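Local structure of phosphoethanolamine N-methyltransferase 1 (Haemonchus contortus, 4KRG) at residues 295-300 with 370-375; 360-365 with 392-397. The protein probably catalyses the S-adenosylmethionine-dependent N-methylation of phosphoethanolamine, a step of nematode phosphocholine biosynthesis. One frame throughout, in Å; residues are numbered along the deposited sequence.

Interaction 1: residues 295-300 with 370-375. With BOG (octyl beta-D-glucopyranoside), chain E.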
ATOM      1  N   ASN A 295      25.149  -5.003   0.158  1.00 16.70           N
ATOM      2  CA  ASN A 295      24.388  -4.454   1.287  1.00 20.23           C
ATOM      3  C   ASN A 295      23.897  -3.006   1.089  1.00 21.73           C
ATOM      4  O   ASN A 295      23.550  -2.323   2.051  1.00 21.78           O
ATOM      5  CB  ASN A 295      25.172  -4.599   2.603  1.00 22.86           C
ATOM      6  CG  ASN A 295      24.302  -4.382   3.835  1.00 23.51           C
ATOM      7  OD1 ASN A 295      23.166  -4.864   3.903  1.00 26.59           O
ATOM      8  ND2 ASN A 295      24.819  -3.629   4.798  1.00 20.68           N
ATOM      9  N   SER A 296      23.846  -2.544  -0.156  1.00 19.34           N
ATOM     10  CA  SER A 296      23.282  -1.231  -0.446  1.00 19.25           C
ATOM     11  C   SER A 296      21.759  -1.334  -0.549  1.00 20.88           C
ATOM     12  O   SER A 296      21.211  -2.435  -0.542  1.00 22.58           O
ATOM     13  CB  SER A 296      23.870  -0.672  -1.734  1.00 21.27           C
ATOM     14  OG  SER A 296      23.592  -1.527  -2.815  1.00 24.89           O
ATOM     15  N   THR A 297      21.074  -0.194  -0.614  1.00 17.46           N
ATOM     16  CA  THR A 297      19.640  -0.187  -0.888  1.00 14.93           C
ATOM     17  C   THR A 297      19.381   0.439  -2.258  1.00 13.45           C
ATOM     18  O   THR A 297      19.710   1.594  -2.496  1.00 15.40           O
ATOM     19  CB  THR A 297      18.839   0.557   0.202  1.00 16.53           C
ATOM     20  OG1 THR A 297      19.068  -0.063   1.474  1.00 18.40           O
ATOM     21  CG2 THR A 297      17.353   0.500  -0.108  1.00 17.32           C
ATOM     22  N   ALA A 298      18.811  -0.347  -3.160  1.00 14.22           N
ATOM     23  CA  ALA A 298      18.503   0.113  -4.509  1.00 16.35           C
ATOM     24  C   ALA A 298      17.083   0.671  -4.576  1.00 15.15           C
ATOM     25  O   ALA A 298      16.169   0.139  -3.953  1.00 16.69           O
ATOM     26  CB  ALA A 298      18.651  -1.037  -5.495  1.00 16.10           C
ATOM     27  N   TYR A 299      16.898   1.739  -5.338  1.00 15.00           N
ATOM     28  CA  TYR A 299      15.566   2.259  -5.596  1.00 13.32           C
ATOM     29  C   TYR A 299      15.139   1.737  -6.958  1.00 14.08           C
ATOM     30  O   TYR A 299      15.818   1.971  -7.952  1.00 15.57           O
ATOM     31  CB  TYR A 299      15.593   3.787  -5.575  1.00 16.49           C
ATOM     32  CG  TYR A 299      14.258   4.472  -5.810  1.00 18.63           C
ATOM     33  CD1 TYR A 299      13.314   4.581  -4.792  1.00 17.57           C
ATOM     34  CD2 TYR A 299      13.964   5.049  -7.037  1.00 17.13           C
ATOM     35  CE1 TYR A 299      12.102   5.222  -5.005  1.00 14.42           C
ATOM     36  CE2 TYR A 299      12.766   5.689  -7.255  1.00 16.97           C
ATOM     37  CZ  TYR A 299      11.838   5.775  -6.236  1.00 14.53           C
ATOM     38  OH  TYR A 299      10.654   6.422  -6.469  1.00 13.97           O
ATOM     39  N   VAL A 300      14.036   1.004  -6.999  1.00 12.11           N
ATOM     40  CA  VAL A 300      13.554   0.426  -8.250  1.00 17.36           C
ATOM     41  C   VAL A 300      12.182   0.989  -8.615  1.00 16.48           C
ATOM     42  O   VAL A 300      11.292   1.071  -7.774  1.00 18.60           O
ATOM     43  CB  VAL A 300      13.522  -1.121  -8.177  1.00 13.87           C
ATOM     44  CG1 VAL A 300      12.759  -1.716  -9.365  1.00 12.26           C
ATOM     45  CG2 VAL A 300      14.932  -1.677  -8.119  1.00 14.74           C
ATOM     46  N   ALA A 370      15.553  10.087   2.926  1.00 16.74           N
ATOM     47  CA  ALA A 370      16.177   8.914   2.333  1.00 15.19           C
ATOM     48  C   ALA A 370      17.241   9.319   1.331  1.00 15.37           C
ATOM     49  O   ALA A 370      17.094  10.303   0.610  1.00 17.09           O
ATOM     50  CB  ALA A 370      15.138   8.050   1.654  1.00 17.01           C
ATOM     51  N   SER A 371      18.320   8.546   1.292  1.00 17.18           N
ATOM     52  CA  SER A 371      19.312   8.670   0.240  1.00 17.33           C
ATOM     53  C   SER A 371      19.654   7.264  -0.252  1.00 18.35           C
ATOM     54  O   SER A 371      20.496   6.579   0.324  1.00 17.53           O
ATOM     55  CB  SER A 371      20.550   9.402   0.748  1.00 17.07           C
ATOM     56  OG  SER A 371      20.252  10.764   1.021  1.00 17.80           O
ATOM     57  N   PHE A 372      18.976   6.826  -1.307  1.00 16.34           N
ATOM     58  CA  PHE A 372      19.207   5.493  -1.849  1.00 15.08           C
ATOM     59  C   PHE A 372      20.573   5.426  -2.510  1.00 15.82           C
ATOM     60  O   PHE A 372      21.162   6.459  -2.816  1.00 17.53           O
ATOM     61  CB  PHE A 372      18.125   5.132  -2.856  1.00 15.52           C
ATOM     62  CG  PHE A 372      16.774   4.928  -2.244  1.00 15.19           C
ATOM     63  CD1 PHE A 372      16.342   3.656  -1.902  1.00 17.19           C
ATOM     64  CD2 PHE A 372      15.933   6.004  -2.007  1.00 14.03           C
ATOM     65  CE1 PHE A 372      15.094   3.460  -1.337  1.00 15.68           C
ATOM     66  CE2 PHE A 372      14.684   5.812  -1.440  1.00 13.85           C
ATOM     67  CZ  PHE A 372      14.267   4.537  -1.107  1.00 15.12           C
ATOM     68  N   ASP A 373      21.068   4.213  -2.743  1.00 16.18           N
ATOM     69  CA  ASP A 373      22.428   4.031  -3.259  1.00 17.17           C
ATOM     70  C   ASP A 373      22.538   3.990  -4.784  1.00 19.66           C
ATOM     71  O   ASP A 373      23.611   4.214  -5.338  1.00 19.31           O
ATOM     72  CB  ASP A 373      23.068   2.780  -2.649  1.00 23.04           C
ATOM     73  CG  ASP A 373      23.339   2.933  -1.158  1.00 24.19           C
ATOM     74  OD1 ASP A 373      24.276   3.684  -0.797  1.00 25.35           O
ATOM     75  OD2 ASP A 373      22.620   2.306  -0.349  1.00 22.41           O
ATOM     76  N   CYS A 374      21.421   3.703  -5.449  1.00 19.41           N
ATOM     77  CA  CYS A 374      21.367   3.604  -6.901  1.00 17.45           C
ATOM     78  C   CYS A 374      19.911   3.524  -7.352  1.00 19.45           C
ATOM     79  O   CYS A 374      19.014   3.303  -6.535  1.00 19.92           O
ATOM     80  CB  CYS A 374      22.111   2.357  -7.373  1.00 18.01           C
ATOM     81  SG  CYS A 374      21.349   0.830  -6.803  1.00 22.74           S
HETATM   82  N   MSE A 375      19.680   3.706  -8.650  1.00 18.60           N
HETATM   83  CA  MSE A 375      18.354   3.519  -9.231  1.00 15.29           C
HETATM   84  C   MSE A 375      18.394   2.528 -10.383  1.00 16.71           C
HETATM   85  O   MSE A 375      19.281   2.594 -11.223  1.00 16.13           O
HETATM   86  CB  MSE A 375      17.787   4.844  -9.735  1.00 15.11           C
HETATM   87  CG  MSE A 375      16.631   4.664 -10.707  1.00 26.53           C
HETATM   88 SE   MSE A 375      15.569   6.280 -10.971  1.00 40.35          SE
HETATM   89  CE  MSE A 375      16.836   7.250 -12.127  1.00 74.94           C
TER
HETATM   90  C1  BOG E 503      18.944   4.812   3.113  1.00 18.49           C
HETATM   91  O1  BOG E 503      17.590   4.587   3.261  1.00 18.22           O
HETATM   92  C2  BOG E 503      19.458   5.760   4.177  1.00 18.14           C
HETATM   93  O2  BOG E 503      18.843   7.026   3.993  1.00 19.41           O
HETATM   94  C3  BOG E 503      20.939   5.905   4.076  1.00 21.18           C
HETATM   95  O3  BOG E 503      21.422   6.765   5.145  1.00 24.13           O
HETATM   96  C4  BOG E 503      21.628   4.581   4.135  1.00 21.53           C
HETATM   97  O4  BOG E 503      23.050   4.741   3.958  1.00 22.18           O
HETATM   98  C5  BOG E 503      21.094   3.647   3.059  1.00 19.98           C
HETATM   99  O5  BOG E 503      19.635   3.501   3.184  1.00 18.40           O
HETATM  100  C6  BOG E 503      21.699   2.319   3.173  1.00 19.16           C
HETATM  101  O6  BOG E 503      22.066   1.909   1.893  1.00 24.76           O
HETATM  102  C1' BOG E 503      16.928   4.377   2.015  1.00 16.56           C
HETATM  103  C2' BOG E 503      15.418   4.186   2.313  1.00 17.13           C
HETATM  104  C3' BOG E 503      15.170   3.052   3.294  1.00 16.51           C
HETATM  105  C4' BOG E 503      14.425   1.935   2.903  1.00 16.44           C
HETATM  106  C5' BOG E 503      14.768   0.553   3.528  1.00 30.34           C
HETATM  107  C6' BOG E 503      13.776  -0.553   3.144  1.00 29.96           C
HETATM  108  C7' BOG E 503      14.191  -1.351   1.884  1.00 31.31           C
HETATM  109  C8' BOG E 503      14.613  -2.738   2.226  1.00 30.69           C
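The F372 ring is covered on both faces. Y299 lies on one side, with CD1 over the ring centre and CB also above the face. The octyl glucoside lies on the opposite face, where C2' of its alkyl chain comes 3.6 Å from F372 CZ. The carbonyl oxygen of T297 sits at the ring edge, in plane. Y299 turns its own edge to F372, with the planes at 58° and the centroids 5.0 Å apart. Y299 CG is anti to the backbone N (chi1 -179°), and Y299 OH is hydrogen-bonded to S361 OG. The selenium of M375 lies near the plane of the Y299 ring, at its edge.

The backbones carrying these side chains, strands 297-302 and 372-378, run parallel in the C-terminal half of the di-domain methyltransferase. Y299 N donates to C374 O over 2.9 Å, in the carbonyl plane. At D373 the chain turns a corner, and this residue grips T297 twice. D373 N bonds T297 O at 3.0 Å, nearly along the C=O axis. T297 N points almost straight at D373 OD2, though the position of that oxygen is less sure. On the sheet face that carries A298 and C374, A298 CB packs 3.5 Å from C374 SG. S371 N donates to O2 of the sugar at 3.1 Å.

Interaction 2: residues 360-365 with 392-397. With BOG (octyl beta-D-glucopyranoside), chain E.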
ATOM      1  N   SER A 360       4.932  11.083  -6.396  1.00 14.51           N
ATOM      2  CA  SER A 360       4.366  10.613  -5.130  1.00 14.81           C
ATOM      3  C   SER A 360       5.421   9.903  -4.278  1.00 13.50           C
ATOM      4  O   SER A 360       5.561  10.177  -3.085  1.00 14.44           O
ATOM      5  CB  SER A 360       3.184   9.678  -5.388  1.00 14.55           C
ATOM      6  OG  SER A 360       2.790   9.021  -4.194  1.00 14.44           O
ATOM      7  N   SER A 361       6.168   9.000  -4.907  1.00 14.08           N
ATOM      8  CA  SER A 361       7.203   8.245  -4.207  1.00 12.80           C
ATOM      9  C   SER A 361       8.335   9.164  -3.755  1.00 12.97           C
ATOM     10  O   SER A 361       8.893   9.002  -2.672  1.00 15.43           O
ATOM     11  CB  SER A 361       7.751   7.121  -5.089  1.00 13.83           C
ATOM     12  OG  SER A 361       8.717   6.376  -4.372  1.00 14.64           O
ATOM     13  N   ILE A 362       8.680  10.129  -4.593  1.00 15.70           N
ATOM     14  CA  ILE A 362       9.743  11.061  -4.242  1.00 16.31           C
ATOM     15  C   ILE A 362       9.360  11.875  -3.004  1.00 18.18           C
ATOM     16  O   ILE A 362      10.186  12.065  -2.117  1.00 17.56           O
ATOM     17  CB  ILE A 362      10.134  11.959  -5.432  1.00 18.61           C
ATOM     18  CG1 ILE A 362      10.888  11.133  -6.474  1.00 16.76           C
ATOM     19  CG2 ILE A 362      10.984  13.143  -4.981  1.00 18.69           C
ATOM     20  CD1 ILE A 362      11.338  11.938  -7.668  1.00 19.89           C
ATOM     21  N   ASP A 363       8.111  12.335  -2.931  1.00 18.16           N
ATOM     22  CA  ASP A 363       7.630  13.067  -1.755  1.00 17.95           C
ATOM     23  C   ASP A 363       7.773  12.236  -0.487  1.00 16.46           C
ATOM     24  O   ASP A 363       8.337  12.694   0.502  1.00 16.48           O
ATOM     25  CB  ASP A 363       6.174  13.491  -1.922  1.00 21.76           C
ATOM     26  CG  ASP A 363       6.009  14.677  -2.849  1.00 31.28           C
ATOM     27  OD1 ASP A 363       7.010  15.375  -3.112  1.00 36.04           O
ATOM     28  OD2 ASP A 363       4.869  14.917  -3.311  1.00 33.31           O
ATOM     29  N   TYR A 364       7.251  11.019  -0.528  1.00 14.71           N
ATOM     30  CA  TYR A 364       7.377  10.066   0.569  1.00 14.44           C
ATOM     31  C   TYR A 364       8.812   9.959   1.072  1.00 15.23           C
ATOM     32  O   TYR A 364       9.083  10.094   2.263  1.00 14.20           O
ATOM     33  CB  TYR A 364       6.902   8.696   0.088  1.00 12.03           C
ATOM     34  CG  TYR A 364       6.847   7.616   1.137  1.00 12.08           C
ATOM     35  CD1 TYR A 364       5.714   7.436   1.909  1.00 15.28           C
ATOM     36  CD2 TYR A 364       7.908   6.747   1.321  1.00 13.20           C
ATOM     37  CE1 TYR A 364       5.646   6.436   2.851  1.00 16.37           C
ATOM     38  CE2 TYR A 364       7.853   5.743   2.263  1.00 15.94           C
ATOM     39  CZ  TYR A 364       6.718   5.591   3.026  1.00 16.32           C
ATOM     40  OH  TYR A 364       6.652   4.595   3.970  1.00 15.45           O
ATOM     41  N   TRP A 365       9.743   9.726   0.156  1.00 12.64           N
ATOM     42  CA  TRP A 365      11.118   9.481   0.569  1.00 14.79           C
ATOM     43  C   TRP A 365      11.854  10.768   0.932  1.00 14.80           C
ATOM     44  O   TRP A 365      12.743  10.766   1.777  1.00 14.57           O
ATOM     45  CB  TRP A 365      11.859   8.642  -0.475  1.00 15.52           C
ATOM     46  CG  TRP A 365      11.356   7.234  -0.516  1.00 13.20           C
ATOM     47  CD1 TRP A 365      10.707   6.619  -1.549  1.00 12.34           C
ATOM     48  CD2 TRP A 365      11.444   6.277   0.544  1.00 13.95           C
ATOM     49  NE1 TRP A 365      10.395   5.327  -1.201  1.00 13.77           N
ATOM     50  CE2 TRP A 365      10.832   5.085   0.077  1.00 13.26           C
ATOM     51  CE3 TRP A 365      11.975   6.289   1.839  1.00 15.37           C
ATOM     52  CZ2 TRP A 365      10.745   3.932   0.860  1.00 12.46           C
ATOM     53  CZ3 TRP A 365      11.889   5.155   2.613  1.00 15.03           C
ATOM     54  CH2 TRP A 365      11.284   3.984   2.116  1.00 14.20           C
ATOM     55  N   ILE A 392      14.665  13.257  -8.627  1.00 20.50           N
ATOM     56  CA  ILE A 392      15.134  11.967  -8.138  1.00 19.66           C
ATOM     57  C   ILE A 392      16.377  12.149  -7.262  1.00 21.44           C
ATOM     58  O   ILE A 392      16.519  11.504  -6.225  1.00 19.48           O
ATOM     59  CB  ILE A 392      15.395  10.997  -9.306  1.00 19.41           C
ATOM     60  CG1 ILE A 392      14.060  10.484  -9.866  1.00 18.10           C
ATOM     61  CG2 ILE A 392      16.242   9.829  -8.865  1.00 21.26           C
ATOM     62  CD1 ILE A 392      14.176   9.782 -11.217  1.00 17.90           C
ATOM     63  N   ALA A 393      17.247  13.073  -7.657  1.00 22.69           N
ATOM     64  CA  ALA A 393      18.485  13.336  -6.920  1.00 22.54           C
ATOM     65  C   ALA A 393      18.257  13.660  -5.443  1.00 22.45           C
ATOM     66  O   ALA A 393      19.117  13.402  -4.607  1.00 24.33           O
ATOM     67  CB  ALA A 393      19.254  14.457  -7.578  1.00 22.38           C
ATOM     68  N   SER A 394      17.099  14.225  -5.121  1.00 20.56           N
ATOM     69  CA  SER A 394      16.813  14.602  -3.742  1.00 20.81           C
ATOM     70  C   SER A 394      16.639  13.383  -2.834  1.00 19.87           C
ATOM     71  O   SER A 394      16.624  13.523  -1.609  1.00 19.86           O
ATOM     72  CB  SER A 394      15.584  15.512  -3.660  1.00 21.73           C
ATOM     73  OG  SER A 394      14.422  14.830  -4.091  1.00 21.18           O
ATOM     74  N   ILE A 395      16.510  12.197  -3.429  1.00 17.37           N
ATOM     75  CA  ILE A 395      16.488  10.953  -2.653  1.00 16.62           C
ATOM     76  C   ILE A 395      17.640  10.011  -3.007  1.00 18.57           C
ATOM     77  O   ILE A 395      17.625   8.847  -2.611  1.00 21.35           O
ATOM     78  CB  ILE A 395      15.145  10.188  -2.768  1.00 19.33           C
ATOM     79  CG1 ILE A 395      14.923   9.676  -4.189  1.00 18.22           C
ATOM     80  CG2 ILE A 395      13.981  11.050  -2.324  1.00 17.49           C
ATOM     81  CD1 ILE A 395      13.700   8.777  -4.315  1.00 17.22           C
HETATM   82  N   MSE A 396      18.635  10.516  -3.740  1.00 18.63           N
HETATM   83  CA  MSE A 396      19.832   9.733  -4.097  1.00 18.80           C
HETATM   84  C   MSE A 396      21.073  10.219  -3.364  1.00 19.93           C
HETATM   85  O   MSE A 396      21.242  11.423  -3.157  1.00 20.88           O
HETATM   86  CB  MSE A 396      20.131   9.835  -5.595  1.00 17.02           C
HETATM   87  CG  MSE A 396      19.182   9.121  -6.497  1.00 16.17           C
HETATM   88 SE   MSE A 396      19.212   7.176  -6.272  1.00 31.63          SE
HETATM   89  CE  MSE A 396      17.340   7.002  -5.811  1.00 18.92           C
ATOM     90  N   LYS A 397      21.963   9.298  -3.000  1.00 19.74           N
ATOM     91  CA  LYS A 397      23.252   9.701  -2.453  1.00 21.36           C
ATOM     92  C   LYS A 397      24.041  10.437  -3.534  1.00 22.21           C
ATOM     93  O   LYS A 397      23.725  10.317  -4.717  1.00 20.81           O
ATOM     94  CB  LYS A 397      24.030   8.495  -1.928  1.00 23.34           C
ATOM     95  CG  LYS A 397      23.384   7.850  -0.721  1.00 29.83           C
ATOM     96  CD  LYS A 397      24.391   7.157   0.181  1.00 32.89           C
ATOM     97  CE  LYS A 397      23.683   6.231   1.158  1.00 32.57           C
ATOM     98  NZ  LYS A 397      24.631   5.273   1.786  1.00 34.37           N
TER
HETATM   99  C1  BOG E 503      18.944   4.812   3.113  1.00 18.49           C
HETATM  100  O1  BOG E 503      17.590   4.587   3.261  1.00 18.22           O
HETATM  101  C2  BOG E 503      19.458   5.760   4.177  1.00 18.14           C
HETATM  102  O2  BOG E 503      18.843   7.026   3.993  1.00 19.41           O
HETATM  103  C3  BOG E 503      20.939   5.905   4.076  1.00 21.18           C
HETATM  104  O3  BOG E 503      21.422   6.765   5.145  1.00 24.13           O
HETATM  105  C4  BOG E 503      21.628   4.581   4.135  1.00 21.53           C
HETATM  106  O4  BOG E 503      23.050   4.741   3.958  1.00 22.18           O
HETATM  107  C5  BOG E 503      21.094   3.647   3.059  1.00 19.98           C
HETATM  108  O5  BOG E 503      19.635   3.501   3.184  1.00 18.40           O
HETATM  109  C6  BOG E 503      21.699   2.319   3.173  1.00 19.16           C
HETATM  110  O6  BOG E 503      22.066   1.909   1.893  1.00 24.76           O
HETATM  111  C1' BOG E 503      16.928   4.377   2.015  1.00 16.56           C
HETATM  112  C2' BOG E 503      15.418   4.186   2.313  1.00 17.13           C
HETATM  113  C3' BOG E 503      15.170   3.052   3.294  1.00 16.51           C
HETATM  114  C4' BOG E 503      14.425   1.935   2.903  1.00 16.44           C
HETATM  115  C5' BOG E 503      14.768   0.553   3.528  1.00 30.34           C
HETATM  116  C6' BOG E 503      13.776  -0.553   3.144  1.00 29.96           C
HETATM  117  C7' BOG E 503      14.191  -1.351   1.884  1.00 31.31           C
HETATM  118  C8' BOG E 503      14.613  -2.738   2.226  1.00 30.69           C
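Both segments reach the same octyl glucoside molecule, but at different parts of it. K397 stretches an extended side chain to the sugar and donates from NZ to O4 over 2.7 Å. The same NZ makes a salt bridge with D373, so the ammonium joins the sugar to a carboxylate. W365 meets the alkyl chain instead, with CZ3 3.7 Å from C2' of the detergent. Y364 CD2 stands over one face of the indole, and S361 OG lies at its edge, in plane.

Between the segments the contact is apolar. In the C-terminal half of the di-domain enzyme, helix 358-367 packs against the 3-10 turn at 392-394 and the residues that lead into the short strand 396-397. I362 sends its two branches to different partners. CD1, at the end of an extended chi2 (-179°), meets I392 CG1 at 3.8 Å, and the two isoleucine side chains cross at about a right angle. CG2 passes 3.9 Å from S394 OG, a hydroxyl hydrogen-bonded to S391 O. One turn further along the helix, W365 CB meets I395 CG2 at 3.7 Å. This CG2 is anti to the carbonyl carbon of its own residue, while I395 CG1 takes the crowded place between the backbone N and the carbonyl carbon (chi1 66°). The turn is closed by I395 N donating to I392 O at 2.9 Å.

Overall arrangement
Interactions 1 and 2 are neighbours, with centres about 11 Å apart. Both are largely buried, though S394 of interaction 2 is exposed. Interaction 1 pairs two parallel strands through backbone bonds, a carboxylate and an aromatic pair. Interaction 2 seats a helix on a turn mainly through aliphatic branches. Helix 358-367 is followed in the chain by strand 372-378, and the segments of the two contacts alternate along the chain. They also meet directly: F372 N probably bonds I395 O at 2.8 Å, and the rings of W365 and F372 meet edge-to-face. One octyl glucoside touches both contacts.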